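Local atomic coordinates of eukaryotic initiation factor 4F subunit P150 (Saccharomyces cerevisiae, PDB entry 2VSO), a protein that belongs to the cap-binding eIF4F complex, helps assemble the translation apparatus on mRNA, and is represented here by its eIF4A-binding middle (MIF4G) domain. Residues C[263-266]-C[267-271]; C[216-219]-C[220-224]. One frame throughout, in Å; residues are numbered along the deposited sequence.

Interaction 1 of 2, residues C[263-266]-C[267-271]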
ATOM      1  N   SER C 263      13.249  13.161   9.360  1.00 44.88           N
ATOM      2  CA  SER C 263      11.825  13.415   9.332  1.00 43.73           C
ATOM      3  C   SER C 263      11.225  13.115  10.694  1.00 57.64           C
ATOM      4  O   SER C 263      11.688  12.233  11.402  1.00 52.09           O
ATOM      5  CB  SER C 263      11.154  12.561   8.253  1.00 54.19           C
ATOM      6  OG  SER C 263      10.832  11.275   8.743  1.00 53.51           O
ATOM      7  N   SER C 264      10.195  13.865  11.060  1.00 68.17           N
ATOM      8  CA  SER C 264       9.511  13.658  12.322  1.00 65.19           C
ATOM      9  C   SER C 264       9.036  12.223  12.427  1.00 54.84           C
ATOM     10  O   SER C 264       9.054  11.641  13.501  1.00 59.99           O
ATOM     11  CB  SER C 264       8.306  14.604  12.443  1.00 58.28           C
ATOM     12  OG  SER C 264       8.717  15.928  12.721  1.00 87.06           O
ATOM     13  N   ARG C 265       8.589  11.669  11.305  1.00 53.88           N
ATOM     14  CA  ARG C 265       8.005  10.333  11.272  1.00 48.07           C
ATOM     15  C   ARG C 265       9.000   9.306  11.806  1.00 69.11           C
ATOM     16  O   ARG C 265       8.640   8.462  12.628  1.00 70.59           O
ATOM     17  CB  ARG C 265       7.593   9.984   9.839  1.00 47.68           C
ATOM     18  CG  ARG C 265       6.622   8.837   9.711  1.00 43.53           C
ATOM     19  CD  ARG C 265       6.278   8.598   8.255  1.00 50.40           C
ATOM     20  NE  ARG C 265       7.419   8.056   7.532  1.00 81.39           N
ATOM     21  CZ  ARG C 265       7.698   6.760   7.451  1.00 79.63           C
ATOM     22  NH1 ARG C 265       6.903   5.867   8.037  1.00 62.47           N
ATOM     23  NH2 ARG C 265       8.772   6.364   6.779  1.00 76.48           N
ATOM     24  N   ILE C 266      10.249   9.396  11.338  1.00 67.29           N
ATOM     25  CA  ILE C 266      11.315   8.482  11.744  1.00 53.96           C
ATOM     26  C   ILE C 266      11.769   8.765  13.167  1.00 60.51           C
ATOM     27  O   ILE C 266      12.101   7.847  13.914  1.00 83.61           O
ATOM     28  CB  ILE C 266      12.552   8.551  10.808  1.00 51.89           C
ATOM     29  CG1 ILE C 266      12.139   8.548   9.343  1.00 60.71           C
ATOM     30  CG2 ILE C 266      13.451   7.369  11.046  1.00 58.45           C
ATOM     31  CD1 ILE C 266      11.757   7.190   8.833  1.00 66.67           C
ATOM     32  N   LYS C 267      11.801  10.042  13.535  1.00 53.27           N
ATOM     33  CA  LYS C 267      12.183  10.447  14.882  1.00 46.48           C
ATOM     34  C   LYS C 267      11.196   9.885  15.888  1.00 43.05           C
ATOM     35  O   LYS C 267      11.563   9.579  17.014  1.00 53.61           O
ATOM     36  CB  LYS C 267      12.237  11.964  15.018  1.00 46.66           C
ATOM     37  CG  LYS C 267      12.800  12.420  16.358  1.00 74.61           C
ATOM     38  CD  LYS C 267      12.550  13.896  16.614  1.00 93.23           C
ATOM     39  CE  LYS C 267      11.060  14.187  16.737  1.00114.56           C
ATOM     40  NZ  LYS C 267      10.760  15.647  16.681  1.00127.65           N
ATOM     41  N   PHE C 268       9.940   9.750  15.469  1.00 40.91           N
ATOM     42  CA  PHE C 268       8.914   9.179  16.325  1.00 57.23           C
ATOM     43  C   PHE C 268       9.104   7.681  16.468  1.00 47.53           C
ATOM     44  O   PHE C 268       8.853   7.134  17.530  1.00 51.26           O
ATOM     45  CB  PHE C 268       7.494   9.481  15.808  1.00 73.27           C
ATOM     46  CG  PHE C 268       7.042  10.898  16.047  1.00 66.95           C
ATOM     47  CD1 PHE C 268       6.188  11.525  15.154  1.00 52.05           C
ATOM     48  CD2 PHE C 268       7.483  11.605  17.153  1.00 60.06           C
ATOM     49  CE1 PHE C 268       5.784  12.823  15.368  1.00 60.36           C
ATOM     50  CE2 PHE C 268       7.083  12.910  17.361  1.00 53.54           C
ATOM     51  CZ  PHE C 268       6.230  13.515  16.469  1.00 62.77           C
ATOM     52  N   LYS C 269       9.525   7.021  15.392  1.00 52.61           N
ATOM     53  CA  LYS C 269       9.791   5.578  15.420  1.00 56.29           C
ATOM     54  C   LYS C 269      10.940   5.227  16.364  1.00 50.10           C
ATOM     55  O   LYS C 269      10.838   4.301  17.161  1.00 54.77           O
ATOM     56  CB  LYS C 269      10.091   5.046  14.014  1.00 52.51           C
ATOM     57  CG  LYS C 269       8.856   4.890  13.133  1.00 48.17           C
ATOM     58  CD  LYS C 269       9.230   4.641  11.667  1.00 46.39           C
ATOM     59  CE  LYS C 269       8.070   4.017  10.915  1.00 49.91           C
ATOM     60  NZ  LYS C 269       6.802   4.766  11.127  1.00 82.06           N
ATOM     61  N   LEU C 270      12.024   5.988  16.271  1.00 34.32           N
ATOM     62  CA  LEU C 270      13.178   5.795  17.127  1.00 32.63           C
ATOM     63  C   LEU C 270      12.876   6.019  18.603  1.00 46.93           C
ATOM     64  O   LEU C 270      13.331   5.276  19.457  1.00 53.40           O
ATOM     65  CB  LEU C 270      14.314   6.716  16.685  1.00 41.57           C
ATOM     66  CG  LEU C 270      14.698   6.616  15.211  1.00 41.99           C
ATOM     67  CD1 LEU C 270      15.667   7.724  14.834  1.00 46.61           C
ATOM     68  CD2 LEU C 270      15.304   5.255  14.925  1.00 49.18           C
ATOM     69  N   ILE C 271      12.122   7.066  18.904  1.00 72.47           N
ATOM     70  CA  ILE C 271      11.789   7.388  20.283  1.00 65.93           C
ATOM     71  C   ILE C 271      10.894   6.298  20.877  1.00 62.05           C
ATOM     72  O   ILE C 271      10.917   6.037  22.083  1.00 53.98           O
ATOM     73  CB  ILE C 271      11.150   8.791  20.382  1.00 47.55           C
ATOM     74  CG1 ILE C 271      12.230   9.860  20.243  1.00 40.54           C
ATOM     75  CG2 ILE C 271      10.421   8.981  21.696  1.00 30.07           C
ATOM     76  CD1 ILE C 271      11.697  11.189  19.792  1.00 44.54           C
TER
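The phenyl ring of Phe268 carries the carbonyl oxygen of Ser264 over one face, with Ser264 O 3.3 Å from Phe268 CG. The ring is put there by its first torsion, which holds CG beside the backbone N (chi1 -75°); Ser264 O also accepts from Phe268 N at 2.9 Å. Lys269 NZ comes obliquely to the plane of the Arg265 guanidinium, 3.3 Å from Arg265 NH1, two donors that do not bond each other, the two chains running side by side. Their like charges are probably balanced by Glu215, which forms a salt bridge with Arg265 NH2 and touches Lys269. Ser263 is the N-cap of this first turn: Ser263 OG accepts from Ile266 N at 3.3 Å (163°), and Ser263 O from Lys267 N at 3.1 Å.

A basic side chain of the neighbouring protein, probably eIF4A, makes a cation-pi contact with Phe268, and an aromatic one packs on it. An alanine in place of this phenylalanine would probably leave that cation without its pi partner and open a gap at the interface. Behind this surface, Ile266 and Leu270 pack on helix 211-228, and Leu270 also reaches Ile256 and Ile257 of helix 242-257.

Interaction 2 of 2, residues C[216-219]-C[220-224]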
ATOM      1  N   SER C 216      14.517   0.128   8.509  1.00 52.92           N
ATOM      2  CA  SER C 216      14.862  -1.281   8.547  1.00 40.90           C
ATOM      3  C   SER C 216      15.211  -1.743   9.956  1.00 46.55           C
ATOM      4  O   SER C 216      14.741  -2.791  10.393  1.00 45.59           O
ATOM      5  CB  SER C 216      16.033  -1.549   7.602  1.00 52.77           C
ATOM      6  OG  SER C 216      16.527  -2.871   7.736  1.00 60.00           O
ATOM      7  N   VAL C 217      16.030  -0.956  10.654  1.00 34.38           N
ATOM      8  CA  VAL C 217      16.464  -1.266  12.014  1.00 44.36           C
ATOM      9  C   VAL C 217      15.302  -1.342  12.989  1.00 53.61           C
ATOM     10  O   VAL C 217      15.211  -2.286  13.775  1.00 57.02           O
ATOM     11  CB  VAL C 217      17.475  -0.236  12.553  1.00 55.41           C
ATOM     12  CG1 VAL C 217      18.373  -0.888  13.572  1.00 58.05           C
ATOM     13  CG2 VAL C 217      18.323   0.292  11.430  1.00 79.15           C
ATOM     14  N   VAL C 218      14.428  -0.338  12.943  1.00 46.24           N
ATOM     15  CA  VAL C 218      13.244  -0.296  13.791  1.00 40.26           C
ATOM     16  C   VAL C 218      12.408  -1.543  13.588  1.00 41.20           C
ATOM     17  O   VAL C 218      12.119  -2.265  14.541  1.00 53.46           O
ATOM     18  CB  VAL C 218      12.387   0.984  13.551  1.00 33.61           C
ATOM     19  CG1 VAL C 218      11.032   0.843  14.192  1.00 38.66           C
ATOM     20  CG2 VAL C 218      13.099   2.223  14.089  1.00 30.14           C
ATOM     21  N   GLU C 219      12.034  -1.809  12.344  1.00 42.90           N
ATOM     22  CA  GLU C 219      11.241  -2.990  12.044  1.00 43.04           C
ATOM     23  C   GLU C 219      11.901  -4.275  12.534  1.00 43.57           C
ATOM     24  O   GLU C 219      11.215  -5.165  13.039  1.00 51.59           O
ATOM     25  CB  GLU C 219      10.922  -3.076  10.560  1.00 41.61           C
ATOM     26  CG  GLU C 219      10.056  -1.945  10.052  1.00 77.95           C
ATOM     27  CD  GLU C 219       9.967  -1.923   8.534  1.00100.88           C
ATOM     28  OE1 GLU C 219      10.678  -2.720   7.887  1.00 99.93           O
ATOM     29  OE2 GLU C 219       9.191  -1.112   7.988  1.00109.22           O
ATOM     30  N   LEU C 220      13.226  -4.363  12.401  1.00 29.80           N
ATOM     31  CA  LEU C 220      13.964  -5.517  12.898  1.00 24.86           C
ATOM     32  C   LEU C 220      13.918  -5.607  14.423  1.00 41.69           C
ATOM     33  O   LEU C 220      13.580  -6.634  14.990  1.00 44.18           O
ATOM     34  CB  LEU C 220      15.403  -5.464  12.409  1.00 31.65           C
ATOM     35  CG  LEU C 220      16.274  -6.692  12.702  1.00 44.84           C
ATOM     36  CD1 LEU C 220      15.723  -7.956  12.033  1.00 26.47           C
ATOM     37  CD2 LEU C 220      17.675  -6.416  12.240  1.00 38.93           C
ATOM     38  N   LEU C 221      14.237  -4.511  15.090  1.00 42.09           N
ATOM     39  CA  LEU C 221      14.107  -4.454  16.534  1.00 46.55           C
ATOM     40  C   LEU C 221      12.679  -4.731  17.034  1.00 53.54           C
ATOM     41  O   LEU C 221      12.484  -5.283  18.117  1.00 51.58           O
ATOM     42  CB  LEU C 221      14.588  -3.107  17.040  1.00 39.81           C
ATOM     43  CG  LEU C 221      16.091  -2.942  16.949  1.00 37.79           C
ATOM     44  CD1 LEU C 221      16.447  -1.475  17.011  1.00 38.62           C
ATOM     45  CD2 LEU C 221      16.746  -3.726  18.061  1.00 44.33           C
ATOM     46  N   ASN C 222      11.673  -4.344  16.263  1.00 31.47           N
ATOM     47  CA  ASN C 222      10.314  -4.667  16.666  1.00 46.82           C
ATOM     48  C   ASN C 222      10.004  -6.146  16.501  1.00 50.66           C
ATOM     49  O   ASN C 222       9.315  -6.739  17.322  1.00 54.12           O
ATOM     50  CB  ASN C 222       9.287  -3.791  15.943  1.00 53.65           C
ATOM     51  CG  ASN C 222       9.070  -2.461  16.639  1.00 57.59           C
ATOM     52  OD1 ASN C 222       8.705  -2.412  17.815  1.00 65.77           O
ATOM     53  ND2 ASN C 222       9.298  -1.375  15.918  1.00 51.36           N
ATOM     54  N   THR C 223      10.539  -6.738  15.442  1.00 62.85           N
ATOM     55  CA  THR C 223      10.347  -8.153  15.169  1.00 50.30           C
ATOM     56  C   THR C 223      11.125  -9.077  16.116  1.00 48.53           C
ATOM     57  O   THR C 223      10.613 -10.102  16.545  1.00 55.75           O
ATOM     58  CB  THR C 223      10.733  -8.487  13.714  1.00 41.65           C
ATOM     59  OG1 THR C 223       9.865  -7.784  12.824  1.00 53.09           O
ATOM     60  CG2 THR C 223      10.614  -9.995  13.436  1.00 43.50           C
ATOM     61  N   VAL C 224      12.341  -8.688  16.473  1.00 44.42           N
ATOM     62  CA  VAL C 224      13.324  -9.633  16.987  1.00 46.06           C
ATOM     63  C   VAL C 224      14.077  -9.111  18.209  1.00 55.98           C
ATOM     64  O   VAL C 224      14.848  -9.840  18.826  1.00 58.28           O
ATOM     65  CB  VAL C 224      14.289  -9.926  15.800  1.00 39.11           C
ATOM     66  CG1 VAL C 224      15.763  -9.743  16.097  1.00 27.25           C
ATOM     67  CG2 VAL C 224      13.864 -11.107  14.964  1.00 39.35           C
TER
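Helix 211-228 belongs to the MIF4G domain, an all-helical fold of the HEAT-repeat type, and across 216-224 its side chains meet four residues apart, Val217 with Leu221 and Val218 with Asn222, while Thr223 reaches back to the backbone carbonyl of Glu219. The backbone ladder supports the assignment as alpha-helix. Leu220 N bonds Ser216 O at 3.0 Å, Leu221 N bonds Val217 O at 2.8 Å with a nearly straight N-H (177°), and Asn222 N bonds Val218 O at 2.7 Å.

The Thr223 hydroxyl adds a further bond. With its first torsion at -63°, Thr223 OG1 sits beside the threonine's own backbone N and turns back one turn to donate to Glu219 O at 3.0 Å. Thr223 N also donates to Glu219 O, so one carbonyl oxygen is gripped by two donors, which arrive from opposite faces of its plane. This is the familiar way for a threonine to return its hydroxyl to the helix backbone.

Among the apolar chains, Val217 CG1 lies alongside Leu221 CD1 at 4.0 Å, both side chains pointing the same way. Val218 and Asn222 likewise run side by side, with the valine methyl CG1 next to the amide nitrogen ND2.

Around the helix, Leu220 and Leu221 face helix 191-206, both touching Phe198, while Leu221 also meets Leu246 and Phe250 of helix 242-257. Ser216 and Thr223 rest against helix 163-185, on Leu174 and Phe182 among others; Asn222 borders Ile273 and Leu276 of helix 264-278.

How the interactions relate
From the N terminus, interaction 2 comes first, within helix 211-228; helix 242-257 follows, and interaction 1 then opens helix 264-278. Each joins consecutive residues, so neither closes a long loop, and the two stand in series without nesting or crossing. In space their centres are about 14 Å apart and they touch directly: Leu270 CD2 packs on Val218 CG2 at 3.8 Å, and Lys269 CB lies 4.1 Å from the same methyl. Helix 242-257 receives Leu221 from 216-224 and Leu270 from 263-271, which ties three helices together. Interaction 2 is buried inside the domain, whereas interaction 1 lies farther out and meets the partner protein.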